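Long-range contacts in carbamate kinase (Mycoplasma penetrans, PDB 4AXS), which probably transfers a phosphoryl group between carbamoyl phosphate and ADP, the ATP-forming reaction of carbamate kinases: residues Thr135-Asn140 against Pro215-Asp220; Pro142-Pro147 against Ala183-Val188; Ala245-Val250 against Ser309-Asp314; Asp255-Asp260 against Ser326-Ile331. All coordinates share one frame; numbering follows the deposited sequence.

Contact 1: residues Thr135-Asn140 against Pro215-Asp220; sequences TIVDAN and PTIIQD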
loop_
_atom_site.group_PDB
_atom_site.type_symbol
_atom_site.label_atom_id
_atom_site.label_comp_id
_atom_site.label_asym_id
_atom_site.label_seq_id
_atom_site.Cartn_x
_atom_site.Cartn_y
_atom_site.Cartn_z
ATOM N N THR A 135 -11.882 4.079 0.710
ATOM C CA THR A 135 -12.819 5.135 0.413
ATOM C C THR A 135 -14.163 4.835 1.036
ATOM O O THR A 135 -14.757 3.787 0.794
ATOM C CB THR A 135 -12.987 5.364 -1.107
ATOM O OG1 THR A 135 -11.768 5.874 -1.656
ATOM C CG2 THR A 135 -14.135 6.366 -1.387
ATOM N N ILE A 136 -14.622 5.779 1.848
ATOM C CA ILE A 136 -15.923 5.706 2.479
ATOM C C ILE A 136 -17.029 5.982 1.473
ATOM O O ILE A 136 -17.022 6.986 0.753
ATOM C CB ILE A 136 -16.035 6.714 3.630
ATOM C CG1 ILE A 136 -14.764 6.692 4.489
ATOM C CG2 ILE A 136 -17.259 6.418 4.471
ATOM C CD1 ILE A 136 -14.620 5.441 5.328
ATOM N N VAL A 137 -17.972 5.057 1.405
ATOM C CA VAL A 137 -19.186 5.283 0.646
ATOM C C VAL A 137 -20.347 4.968 1.571
ATOM O O VAL A 137 -20.192 4.224 2.553
ATOM C CB VAL A 137 -19.252 4.408 -0.611
ATOM C CG1 VAL A 137 -18.084 4.731 -1.527
ATOM C CG2 VAL A 137 -19.243 2.939 -0.232
ATOM N N ASP A 138 -21.491 5.568 1.277
ATOM C CA ASP A 138 -22.727 5.289 1.980
ATOM C C ASP A 138 -23.276 3.959 1.459
ATOM O O ASP A 138 -23.197 3.676 0.257
ATOM C CB ASP A 138 -23.704 6.452 1.757
ATOM C CG ASP A 138 -25.155 6.025 1.789
ATOM O OD1 ASP A 138 -25.748 5.999 2.891
ATOM O OD2 ASP A 138 -25.703 5.735 0.702
ATOM N N ALA A 139 -23.803 3.138 2.365
ATOM C CA ALA A 139 -24.255 1.786 2.019
ATOM C C ALA A 139 -25.601 1.783 1.316
ATOM O O ALA A 139 -25.989 0.788 0.699
ATOM C CB ALA A 139 -24.310 0.914 3.259
ATOM N N ASN A 140 -26.316 2.899 1.420
ATOM C CA ASN A 140 -27.578 3.062 0.715
ATOM C C ASN A 140 -27.405 3.634 -0.693
ATOM O O ASN A 140 -28.389 3.894 -1.394
ATOM C CB ASN A 140 -28.517 3.945 1.526
ATOM C CG ASN A 140 -29.363 3.152 2.485
ATOM O OD1 ASN A 140 -29.953 2.133 2.110
ATOM N ND2 ASN A 140 -29.431 3.607 3.736
ATOM N N PRO A 215 -13.635 0.408 -1.761
ATOM C CA PRO A 215 -15.000 0.688 -1.291
ATOM C C PRO A 215 -15.183 0.232 0.163
ATOM O O PRO A 215 -15.063 -0.964 0.454
ATOM C CB PRO A 215 -15.873 -0.176 -2.202
ATOM C CG PRO A 215 -15.041 -0.454 -3.406
ATOM C CD PRO A 215 -13.609 -0.392 -2.996
ATOM N N THR A 216 -15.476 1.171 1.058
ATOM C CA THR A 216 -15.647 0.855 2.471
ATOM C C THR A 216 -16.893 1.510 3.059
ATOM O O THR A 216 -16.987 2.739 3.120
ATOM C CB THR A 216 -14.442 1.332 3.287
ATOM O OG1 THR A 216 -13.259 0.668 2.824
ATOM C CG2 THR A 216 -14.653 1.037 4.775
ATOM N N ILE A 217 -17.842 0.697 3.514
ATOM C CA ILE A 217 -19.020 1.246 4.187
ATOM C C ILE A 217 -18.850 1.324 5.708
ATOM O O ILE A 217 -17.920 0.747 6.274
ATOM C CB ILE A 217 -20.316 0.483 3.831
ATOM C CG1 ILE A 217 -20.383 -0.856 4.564
ATOM C CG2 ILE A 217 -20.450 0.311 2.308
ATOM C CD1 ILE A 217 -21.681 -1.613 4.301
ATOM N N ILE A 218 -19.738 2.063 6.360
ATOM C CA ILE A 218 -19.727 2.156 7.815
ATOM C C ILE A 218 -21.022 1.596 8.376
ATOM O O ILE A 218 -22.113 2.076 8.057
ATOM C CB ILE A 218 -19.534 3.595 8.308
ATOM C CG1 ILE A 218 -18.131 4.084 7.964
ATOM C CG2 ILE A 218 -19.734 3.680 9.805
ATOM C CD1 ILE A 218 -17.802 5.435 8.564
ATOM N N GLN A 219 -20.895 0.569 9.211
ATOM C CA GLN A 219 -22.055 -0.084 9.799
ATOM C C GLN A 219 -21.903 -0.231 11.315
ATOM O O GLN A 219 -21.139 -1.068 11.803
ATOM C CB GLN A 219 -22.300 -1.434 9.129
ATOM C CG GLN A 219 -23.575 -2.117 9.558
ATOM C CD GLN A 219 -23.941 -3.272 8.646
ATOM O OE1 GLN A 219 -23.304 -3.488 7.611
ATOM N NE2 GLN A 219 -24.972 -4.023 9.024
ATOM N N ASP A 220 -22.638 0.607 12.042
ATOM C CA ASP A 220 -22.602 0.637 13.502
ATOM C C ASP A 220 -21.224 1.049 13.997
ATOM O O ASP A 220 -20.631 0.371 14.828
ATOM C CB ASP A 220 -22.993 -0.720 14.087
ATOM C CG ASP A 220 -24.306 -1.240 13.531
ATOM O OD1 ASP A 220 -25.329 -0.519 13.609
ATOM O OD2 ASP A 220 -24.311 -2.374 13.009
#

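Contact 2: residues Pro142-Pro147 against Ala183-Val188; sequences PAFKNP and ASPIPV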
loop_
_atom_site.group_PDB
_atom_site.type_symbol
_atom_site.label_atom_id
_atom_site.label_comp_id
_atom_site.label_asym_id
_atom_site.label_seq_id
_atom_site.Cartn_x
_atom_site.Cartn_y
_atom_site.Cartn_z
ATOM N N PRO A 142 -27.438 4.261 -4.299
ATOM C CA PRO A 142 -28.216 3.675 -5.396
ATOM C C PRO A 142 -27.397 2.686 -6.226
ATOM O O PRO A 142 -27.935 1.694 -6.717
ATOM C CB PRO A 142 -28.577 4.894 -6.235
ATOM C CG PRO A 142 -28.675 6.001 -5.242
ATOM C CD PRO A 142 -27.625 5.720 -4.202
ATOM N N ALA A 143 -26.102 2.957 -6.357
ATOM C CA ALA A 143 -25.225 2.212 -7.251
ATOM C C ALA A 143 -25.233 0.713 -6.997
ATOM O O ALA A 143 -25.110 -0.077 -7.928
ATOM C CB ALA A 143 -23.804 2.753 -7.157
ATOM N N PHE A 144 -25.358 0.317 -5.736
ATOM C CA PHE A 144 -25.303 -1.099 -5.382
ATOM C C PHE A 144 -26.517 -1.828 -5.912
ATOM O O PHE A 144 -26.424 -2.971 -6.359
ATOM C CB PHE A 144 -25.254 -1.284 -3.868
ATOM C CG PHE A 144 -24.116 -0.583 -3.211
ATOM C CD1 PHE A 144 -22.814 -0.988 -3.444
ATOM C CD2 PHE A 144 -24.346 0.480 -2.353
ATOM C CE1 PHE A 144 -21.763 -0.342 -2.841
ATOM C CE2 PHE A 144 -23.293 1.124 -1.732
ATOM C CZ PHE A 144 -22.002 0.715 -1.981
ATOM N N LYS A 145 -27.660 -1.156 -5.839
ATOM C CA LYS A 145 -28.927 -1.740 -6.237
ATOM C C LYS A 145 -28.997 -1.846 -7.754
ATOM O O LYS A 145 -29.909 -2.469 -8.305
ATOM C CB LYS A 145 -30.091 -0.927 -5.659
ATOM C CG LYS A 145 -30.113 -0.941 -4.127
ATOM C CD LYS A 145 -31.192 -0.044 -3.530
ATOM C CE LYS A 145 -31.177 -0.123 -2.000
ATOM N NZ LYS A 145 -31.964 0.963 -1.341
ATOM N N ASN A 146 -28.015 -1.240 -8.417
ATOM C CA ASN A 146 -27.840 -1.384 -9.862
ATOM C C ASN A 146 -26.389 -1.669 -10.232
ATOM O O ASN A 146 -25.663 -0.767 -10.653
ATOM C CB ASN A 146 -28.327 -0.139 -10.603
ATOM C CG ASN A 146 -28.088 -0.227 -12.105
ATOM O OD1 ASN A 146 -27.817 0.778 -12.759
ATOM N ND2 ASN A 146 -28.174 -1.437 -12.653
ATOM N N PRO A 147 -25.963 -2.929 -10.062
ATOM C CA PRO A 147 -24.580 -3.375 -10.284
ATOM C C PRO A 147 -24.075 -3.080 -11.697
ATOM O O PRO A 147 -24.235 -3.898 -12.598
ATOM C CB PRO A 147 -24.654 -4.887 -10.035
ATOM C CG PRO A 147 -25.795 -5.044 -9.077
ATOM C CD PRO A 147 -26.806 -4.005 -9.509
ATOM N N ALA A 183 -20.949 -2.521 -8.508
ATOM C CA ALA A 183 -21.333 -1.112 -8.419
ATOM C C ALA A 183 -20.204 -0.077 -8.526
ATOM O O ALA A 183 -19.024 -0.434 -8.604
ATOM C CB ALA A 183 -22.129 -0.893 -7.130
ATOM N N SER A 184 -20.590 1.202 -8.527
ATOM C CA SER A 184 -19.652 2.326 -8.558
ATOM C C SER A 184 -20.123 3.442 -7.634
ATOM O O SER A 184 -20.581 4.493 -8.096
ATOM C CB SER A 184 -19.514 2.885 -9.973
ATOM O OG SER A 184 -19.031 1.902 -10.862
ATOM N N PRO A 185 -20.003 3.218 -6.322
ATOM C CA PRO A 185 -20.472 4.132 -5.277
ATOM C C PRO A 185 -19.861 5.530 -5.363
ATOM O O PRO A 185 -18.787 5.720 -5.940
ATOM C CB PRO A 185 -19.992 3.459 -3.981
ATOM C CG PRO A 185 -19.811 2.038 -4.328
ATOM C CD PRO A 185 -19.371 2.016 -5.760
ATOM N N ILE A 186 -20.551 6.493 -4.760
ATOM C CA ILE A 186 -20.048 7.848 -4.612
ATOM C C ILE A 186 -19.204 7.998 -3.335
ATOM O O ILE A 186 -19.650 7.653 -2.236
ATOM C CB ILE A 186 -21.213 8.842 -4.574
ATOM C CG1 ILE A 186 -21.928 8.853 -5.924
ATOM C CG2 ILE A 186 -20.727 10.235 -4.199
ATOM C CD1 ILE A 186 -21.067 9.338 -7.069
ATOM N N PRO A 187 -17.986 8.530 -3.488
ATOM C CA PRO A 187 -16.979 8.693 -2.443
ATOM C C PRO A 187 -17.241 9.858 -1.488
ATOM O O PRO A 187 -17.100 11.006 -1.897
ATOM C CB PRO A 187 -15.701 8.978 -3.238
ATOM C CG PRO A 187 -16.016 8.610 -4.644
ATOM C CD PRO A 187 -17.454 8.896 -4.805
ATOM N N VAL A 188 -17.559 9.563 -0.225
ATOM C CA VAL A 188 -17.832 10.601 0.770
ATOM C C VAL A 188 -16.614 11.010 1.617
ATOM O O VAL A 188 -16.472 12.178 1.982
ATOM C CB VAL A 188 -19.023 10.222 1.652
ATOM C CG1 VAL A 188 -20.162 9.741 0.766
ATOM C CG2 VAL A 188 -18.636 9.142 2.619
#

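Contact 3: residues Ala245-Val250 against Ser309-Asp314; sequences ADIFVV and SAIIAD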
loop_
_atom_site.group_PDB
_atom_site.type_symbol
_atom_site.label_atom_id
_atom_site.label_comp_id
_atom_site.label_asym_id
_atom_site.label_seq_id
_atom_site.Cartn_x
_atom_site.Cartn_y
_atom_site.Cartn_z
ATOM N N ALA A 245 -6.852 22.006 -3.078
ATOM C CA ALA A 245 -5.905 22.489 -4.084
ATOM C C ALA A 245 -6.605 23.459 -5.001
ATOM O O ALA A 245 -7.809 23.677 -4.890
ATOM C CB ALA A 245 -5.341 21.335 -4.898
ATOM N N ASP A 246 -5.840 24.025 -5.922
ATOM C CA ASP A 246 -6.377 24.964 -6.892
ATOM C C ASP A 246 -6.818 24.190 -8.121
ATOM O O ASP A 246 -7.978 24.234 -8.515
ATOM C CB ASP A 246 -5.297 25.969 -7.284
ATOM C CG ASP A 246 -4.527 26.475 -6.091
ATOM O OD1 ASP A 246 -5.183 26.823 -5.079
ATOM O OD2 ASP A 246 -3.272 26.499 -6.163
ATOM N N ILE A 247 -5.874 23.465 -8.706
ATOM C CA ILE A 247 -6.110 22.727 -9.934
ATOM C C ILE A 247 -6.315 21.221 -9.687
ATOM O O ILE A 247 -5.712 20.626 -8.791
ATOM C CB ILE A 247 -4.948 22.936 -10.944
ATOM C CG1 ILE A 247 -4.706 24.426 -11.204
ATOM C CG2 ILE A 247 -5.224 22.210 -12.241
ATOM C CD1 ILE A 247 -3.646 25.062 -10.319
ATOM N N PHE A 248 -7.192 20.641 -10.502
ATOM C CA PHE A 248 -7.430 19.216 -10.574
ATOM C C PHE A 248 -7.202 18.796 -12.023
ATOM O O PHE A 248 -8.017 19.097 -12.884
ATOM C CB PHE A 248 -8.868 18.912 -10.143
ATOM C CG PHE A 248 -9.253 17.455 -10.258
ATOM C CD1 PHE A 248 -8.296 16.449 -10.141
ATOM C CD2 PHE A 248 -10.579 17.087 -10.459
ATOM C CE1 PHE A 248 -8.655 15.099 -10.243
ATOM C CE2 PHE A 248 -10.947 15.740 -10.561
ATOM C CZ PHE A 248 -9.982 14.745 -10.452
ATOM N N VAL A 249 -6.087 18.123 -12.304
ATOM C CA VAL A 249 -5.804 17.676 -13.666
ATOM C C VAL A 249 -6.132 16.210 -13.873
ATOM O O VAL A 249 -5.638 15.345 -13.150
ATOM C CB VAL A 249 -4.327 17.843 -14.043
ATOM C CG1 VAL A 249 -4.075 17.258 -15.438
ATOM C CG2 VAL A 249 -3.903 19.299 -13.958
ATOM N N VAL A 250 -6.945 15.941 -14.884
ATOM C CA VAL A 250 -7.346 14.591 -15.236
ATOM C C VAL A 250 -6.635 14.162 -16.515
ATOM O O VAL A 250 -6.925 14.691 -17.600
ATOM C CB VAL A 250 -8.871 14.530 -15.455
ATOM C CG1 VAL A 250 -9.290 13.176 -16.018
ATOM C CG2 VAL A 250 -9.614 14.863 -14.151
ATOM N N SER A 309 -9.725 25.583 -11.034
ATOM C CA SER A 309 -10.065 25.041 -12.342
ATOM C C SER A 309 -9.837 23.533 -12.398
ATOM O O SER A 309 -9.344 22.931 -11.441
ATOM C CB SER A 309 -9.273 25.748 -13.448
ATOM O OG SER A 309 -7.910 25.917 -13.085
ATOM N N ALA A 310 -10.214 22.922 -13.516
ATOM C CA ALA A 310 -9.970 21.500 -13.727
ATOM C C ALA A 310 -9.512 21.317 -15.154
ATOM O O ALA A 310 -10.118 21.850 -16.090
ATOM C CB ALA A 310 -11.226 20.673 -13.444
ATOM N N ILE A 311 -8.429 20.580 -15.334
ATOM C CA ILE A 311 -7.885 20.450 -16.668
ATOM C C ILE A 311 -7.959 19.019 -17.134
ATOM O O ILE A 311 -7.483 18.127 -16.454
ATOM C CB ILE A 311 -6.435 20.939 -16.735
ATOM C CG1 ILE A 311 -6.362 22.416 -16.339
ATOM C CG2 ILE A 311 -5.875 20.736 -18.141
ATOM C CD1 ILE A 311 -4.953 22.933 -16.138
ATOM N N ILE A 312 -8.575 18.812 -18.292
ATOM C CA ILE A 312 -8.621 17.500 -18.915
ATOM C C ILE A 312 -7.727 17.471 -20.145
ATOM O O ILE A 312 -8.175 17.760 -21.244
ATOM C CB ILE A 312 -10.050 17.112 -19.328
ATOM C CG1 ILE A 312 -10.964 17.035 -18.106
ATOM C CG2 ILE A 312 -10.056 15.783 -20.045
ATOM C CD1 ILE A 312 -12.277 16.330 -18.393
ATOM N N ALA A 313 -6.461 17.115 -19.956
ATOM C CA ALA A 313 -5.506 17.077 -21.059
ATOM C C ALA A 313 -4.729 15.761 -21.115
ATOM O O ALA A 313 -4.834 14.923 -20.213
ATOM C CB ALA A 313 -4.553 18.260 -20.969
ATOM N N ASP A 314 -3.943 15.594 -22.179
ATOM C CA ASP A 314 -3.149 14.386 -22.393
ATOM C C ASP A 314 -1.805 14.475 -21.680
ATOM O O ASP A 314 -1.378 15.552 -21.267
ATOM C CB ASP A 314 -3.052 14.054 -23.885
ATOM C CG ASP A 314 -2.152 12.845 -24.169
ATOM O OD1 ASP A 314 -2.062 11.930 -23.318
ATOM O OD2 ASP A 314 -1.534 12.799 -25.258
#

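Contact 4: residues Asp255-Asp260 against Ser326-Ile331; sequences DYVYVD and SGTKII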
loop_
_atom_site.group_PDB
_atom_site.type_symbol
_atom_site.label_atom_id
_atom_site.label_comp_id
_atom_site.label_asym_id
_atom_site.label_seq_id
_atom_site.Cartn_x
_atom_site.Cartn_y
_atom_site.Cartn_z
ATOM N N ASP A 255 -6.368 15.583 -26.591
ATOM C CA ASP A 255 -5.888 16.964 -26.528
ATOM C C ASP A 255 -6.973 17.927 -26.025
ATOM O O ASP A 255 -6.685 18.865 -25.274
ATOM C CB ASP A 255 -5.366 17.405 -27.894
ATOM C CG ASP A 255 -6.390 17.207 -28.999
ATOM O OD1 ASP A 255 -7.320 16.383 -28.806
ATOM O OD2 ASP A 255 -6.269 17.880 -30.057
ATOM N N TYR A 256 -8.215 17.681 -26.444
ATOM C CA TYR A 256 -9.381 18.428 -25.961
ATOM C C TYR A 256 -10.575 17.499 -25.851
ATOM O O TYR A 256 -10.645 16.471 -26.547
ATOM C CB TYR A 256 -9.747 19.567 -26.925
ATOM C CG TYR A 256 -8.605 20.499 -27.230
ATOM C CD1 TYR A 256 -8.349 21.602 -26.424
ATOM C CD2 TYR A 256 -7.777 20.268 -28.315
ATOM C CE1 TYR A 256 -7.297 22.453 -26.695
ATOM C CE2 TYR A 256 -6.724 21.112 -28.600
ATOM C CZ TYR A 256 -6.486 22.202 -27.789
ATOM O OH TYR A 256 -5.434 23.037 -28.078
ATOM N N VAL A 257 -11.528 17.849 -24.994
ATOM C CA VAL A 257 -12.805 17.157 -25.052
ATOM C C VAL A 257 -13.645 17.828 -26.135
ATOM O O VAL A 257 -13.785 19.045 -26.166
ATOM C CB VAL A 257 -13.547 17.097 -23.689
ATOM C CG1 VAL A 257 -12.771 17.857 -22.609
ATOM C CG2 VAL A 257 -15.015 17.583 -23.825
ATOM N N TYR A 258 -14.174 17.024 -27.045
ATOM C CA TYR A 258 -14.936 17.556 -28.161
ATOM C C TYR A 258 -16.441 17.460 -27.925
ATOM O O TYR A 258 -16.911 16.648 -27.125
ATOM C CB TYR A 258 -14.531 16.858 -29.463
ATOM C CG TYR A 258 -13.162 17.278 -29.964
ATOM C CD1 TYR A 258 -12.004 16.768 -29.393
ATOM C CD2 TYR A 258 -13.026 18.196 -31.002
ATOM C CE1 TYR A 258 -10.753 17.151 -29.841
ATOM C CE2 TYR A 258 -11.775 18.584 -31.460
ATOM C CZ TYR A 258 -10.641 18.057 -30.871
ATOM O OH TYR A 258 -9.388 18.439 -31.316
ATOM N N VAL A 259 -17.188 18.328 -28.598
ATOM C CA VAL A 259 -18.635 18.175 -28.672
ATOM C C VAL A 259 -19.031 17.966 -30.139
ATOM O O VAL A 259 -18.337 18.425 -31.044
ATOM C CB VAL A 259 -19.403 19.354 -27.993
ATOM C CG1 VAL A 259 -19.313 19.237 -26.463
ATOM C CG2 VAL A 259 -18.880 20.714 -28.474
ATOM N N ASP A 260 -20.115 17.232 -30.364
ATOM C CA ASP A 260 -20.588 16.960 -31.717
ATOM C C ASP A 260 -19.542 16.248 -32.555
ATOM O O ASP A 260 -19.419 16.523 -33.745
ATOM C CB ASP A 260 -20.973 18.264 -32.427
ATOM C CG ASP A 260 -22.244 18.886 -31.877
ATOM O OD1 ASP A 260 -23.206 18.142 -31.580
ATOM O OD2 ASP A 260 -22.273 20.130 -31.746
ATOM N N SER A 326 -3.130 23.838 -24.300
ATOM C CA SER A 326 -3.790 22.596 -24.697
ATOM C C SER A 326 -4.856 22.181 -23.689
ATOM O O SER A 326 -5.037 22.824 -22.646
ATOM C CB SER A 326 -2.779 21.467 -24.936
ATOM O OG SER A 326 -3.330 20.424 -25.737
ATOM N N GLY A 327 -5.585 21.123 -24.018
ATOM C CA GLY A 327 -6.577 20.596 -23.102
ATOM C C GLY A 327 -7.756 21.517 -22.827
ATOM O O GLY A 327 -7.824 22.649 -23.318
ATOM N N THR A 328 -8.688 21.019 -22.018
ATOM C CA THR A 328 -9.949 21.696 -21.785
ATOM C C THR A 328 -10.066 22.123 -20.340
ATOM O O THR A 328 -10.169 21.277 -19.449
ATOM C CB THR A 328 -11.133 20.775 -22.109
ATOM O OG1 THR A 328 -11.133 20.445 -23.511
ATOM C CG2 THR A 328 -12.441 21.452 -21.728
ATOM N N LYS A 329 -10.048 23.431 -20.101
ATOM C CA LYS A 329 -10.186 23.960 -18.749
ATOM C C LYS A 329 -11.661 24.028 -18.358
ATOM O O LYS A 329 -12.500 24.455 -19.155
ATOM C CB LYS A 329 -9.543 25.339 -18.652
ATOM C CG LYS A 329 -9.431 25.900 -17.245
ATOM C CD LYS A 329 -9.403 27.421 -17.273
ATOM C CE LYS A 329 -8.526 28.002 -16.165
ATOM N NZ LYS A 329 -7.174 28.422 -16.666
ATOM N N ILE A 330 -11.971 23.590 -17.139
ATOM C CA ILE A 330 -13.341 23.601 -16.630
ATOM C C ILE A 330 -13.455 24.522 -15.426
ATOM O O ILE A 330 -12.626 24.467 -14.517
ATOM C CB ILE A 330 -13.830 22.183 -16.243
ATOM C CG1 ILE A 330 -14.152 21.373 -17.499
ATOM C CG2 ILE A 330 -15.061 22.262 -15.361
ATOM C CD1 ILE A 330 -14.013 19.881 -17.339
ATOM N N ILE A 331 -14.483 25.369 -15.417
ATOM C CA ILE A 331 -14.640 26.332 -14.330
ATOM C C ILE A 331 -16.057 26.397 -13.781
ATOM O O ILE A 331 -16.998 25.897 -14.398
ATOM C CB ILE A 331 -14.195 27.745 -14.749
ATOM C CG1 ILE A 331 -14.977 28.206 -15.979
ATOM C CG2 ILE A 331 -12.691 27.777 -15.030
ATOM C CD1 ILE A 331 -15.025 29.700 -16.128
#

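Contact 1: residues Thr135-Asn140 against Pro215-Asp220
The amide of Thr216 donates to the carbonyl of Thr135 (N to O 2.7 Å), and the carbonyl of Thr216 in turn receives the amide of Val137 (N to O 3.0 Å). One residue giving and taking with the two neighbours of Ile136 is the signature of parallel pairing, here between the two middle strands of the four-stranded mixed sheet. The Val137 bond is nearly straight at its hydrogen, 160°, although the donor stands above the carbonyl plane of Thr216 and not on a lone pair. The same oxygen is approached by a CA-H group, Ile136 CA to Thr216 O at 3.2 Å, so a strong and a weak donor share it. The short strand axes are inclined at 51°; beyond the two bonds, Val137 O meets Ile217 CA at 3.6 Å.

The side-chain hydroxyls are satisfied elsewhere: Thr135 OG1 bonds to Gly212 O, and Thr216 OG1 to Gln134 and Ile214. Thr135 and Pro215 share one face of the sheet; Ile136 and Thr216 share the other. On the latter, Ile136 CG2 approaches Ile218 CD1 at 4.2 Å beside Tyr223 of strand 223-225.

Farther along, the branches of Val137 and Ile217 meet at a slant, CG2 to CG2 3.8 Å. Ile217 has its CG1 between backbone N and carbonyl carbon (chi1 76°). From there the chain extends over the turn that follows strand 134-137, and its CD1 ends 3.8 Å from Ala139 CB.

Contact 2: residues Pro142-Pro147 against Ala183-Val188
Ala183 presses its methyl into the short, weakly bonded helical turn 142-145, while Pro185 takes the ring of Phe144. The contact is a helical turn packed on an extended, proline-containing connection that leads into the outer strand 187-190 of the four-stranded sheet.

The tight part centres on Ala183 CB, which lies 3.2 Å from Ala143 O and 3.8 Å from Phe144 CD1. Phe144 turns its CG anti to the carbonyl carbon (chi1 -57°), which carries the ring past Ala183 as far as Pro185. There the two side chains cross at about a right angle, with CE1 and CZ both close to Pro185 CG, the former at 3.4 Å. Val137 touches Phe144 and Pro185 as well, which joins this pair to strand 134-137. Ala143 CB rests against the backbone of Ser184, 3.8 Å from its C.

The other side, with Pro147 and the partly exposed Ser184, is looser. The first side-chain bond of Pro147 leads away, and the residue approaches through its backbone, CA to Ala183 N at 4.1 Å. Just before the helical turn, Asp141 OD2 accepts the amide N-H of Ile186.

Contact 3: residues Ala245-Val250 against Ser309-Asp314
Ile247 and Val249 stand on the same face of the sheet as Ile311, and each lies alongside it, pointing the same way. Ile311 divides its surface between them: CB meets Val249 CG2 at 4.1 Å, while the extended arm brings CD1 to Ile247 CG2 at 4.0 Å. The three aliphatic side chains form a triangular patch across the two strands.

On the reverse face the groups are turned differently. Phe248 CB lies 4.4 Å from Ala310 CB, and with CG anti to the backbone N (chi1 177°) the ring leads away toward Leu236 and Ala237 of helix 232-242. Val250 CG2 lies 3.7 Å above one face of the Phe248 ring, offset toward its rim. Beside it, Val250 CB meets Ile312 CG1 at 4.2 Å, and helix 292-302 covers Ala310 and Ile312.

These strands are neighbours within the five-stranded sheet, with helix 292-302 on the connection between them in a beta-alpha-beta crossover. Their short axes diverge by 17°, and the backbone bonds alternate in parallel fashion: Phe248 N to Ser309 O at 3.3 Å, Ile311 N to Phe248 O at 2.9 Å and Val250 N to Ile311 O at 2.7 Å. The last is nearly linear, 165° at the hydrogen, with its donor almost in line with the carbonyl bond. At both ends the pairing frays into weak bonds, Ser309 N to Asp246 O and Ala313 N to Val250 O.

Contact 4: residues Asp255-Asp260 against Ser326-Ile331
The outer strand 328-330 of the five-stranded sheet meets the base of the two-stranded hairpin 258-259/267-268 where Thr328 faces Val257. Here the amide of Val257 donates to the side-chain oxygen of Thr328, N to OG1 3.0 Å, at a fairly straight 161°. Thr328 OG1 lies opposite its own carbonyl carbon about the first torsion, pointing at the hairpin, and it is also hydrogen-bonded to Leu269 O. Since Val257 and Leu269 pair through their backbones, one hydroxyl holds both arms of the hairpin base.

The Val257 and Thr328 side chains lie roughly perpendicular. Val257 CG1 is modelled 3.4 Å from Thr328 CB, but the eclipsed chi1 of Val257 (3°) is doubtful at this resolution, and the closeness of the packing with it.

Tyr256 builds the second half of the contact. Its chi1 of -54° sets the ring beside the backbone N, and from there it runs back along the Ser326-Gly327 backbone. CD1 comes to 3.3 Å from Gly327 O, CE1 to 3.4 Å from Gly327 N, and OH to 3.8 Å from Ser326 CA. Thr328 OG1 lies at the edge of this ring, near its plane. Gly327 has a positive phi, which by itself favours glycine.

Within 255-260, Asp255 OD1 weakly accepts Tyr256 N, and OD2 weakly accepts Tyr258 OH. Ile330 packs on helix 292-302. A threonine hydroxyl gripping a backbone amide and carbonyl thus fixes a beta-hairpin excursion to the antiparallel edge strand of an alpha/beta sheet, in this amino acid kinase fold.

From the N terminus, contact 1 opens first at residues 135-140 and contact 2 follows at 142-147. Contact 2 closes at 183-188, inside the longer loop that contact 1 closes at 215-220, so the two are nested. They also touch, with a probable hydrogen bond from Val188 N to Ile136 O joining neighbouring strands of the four-stranded sheet. Contacts 3 and 4 come later in the chain and cross: 245-250 and 255-260 open in turn, then 309-314 and 326-331 close them in the same order. Both reach the five-stranded sheet, where strands 309-313 and 328-330 are neighbours. Contacts 1 and 4 lie on opposite sides of the chain's centre, their centres about 34 Å apart.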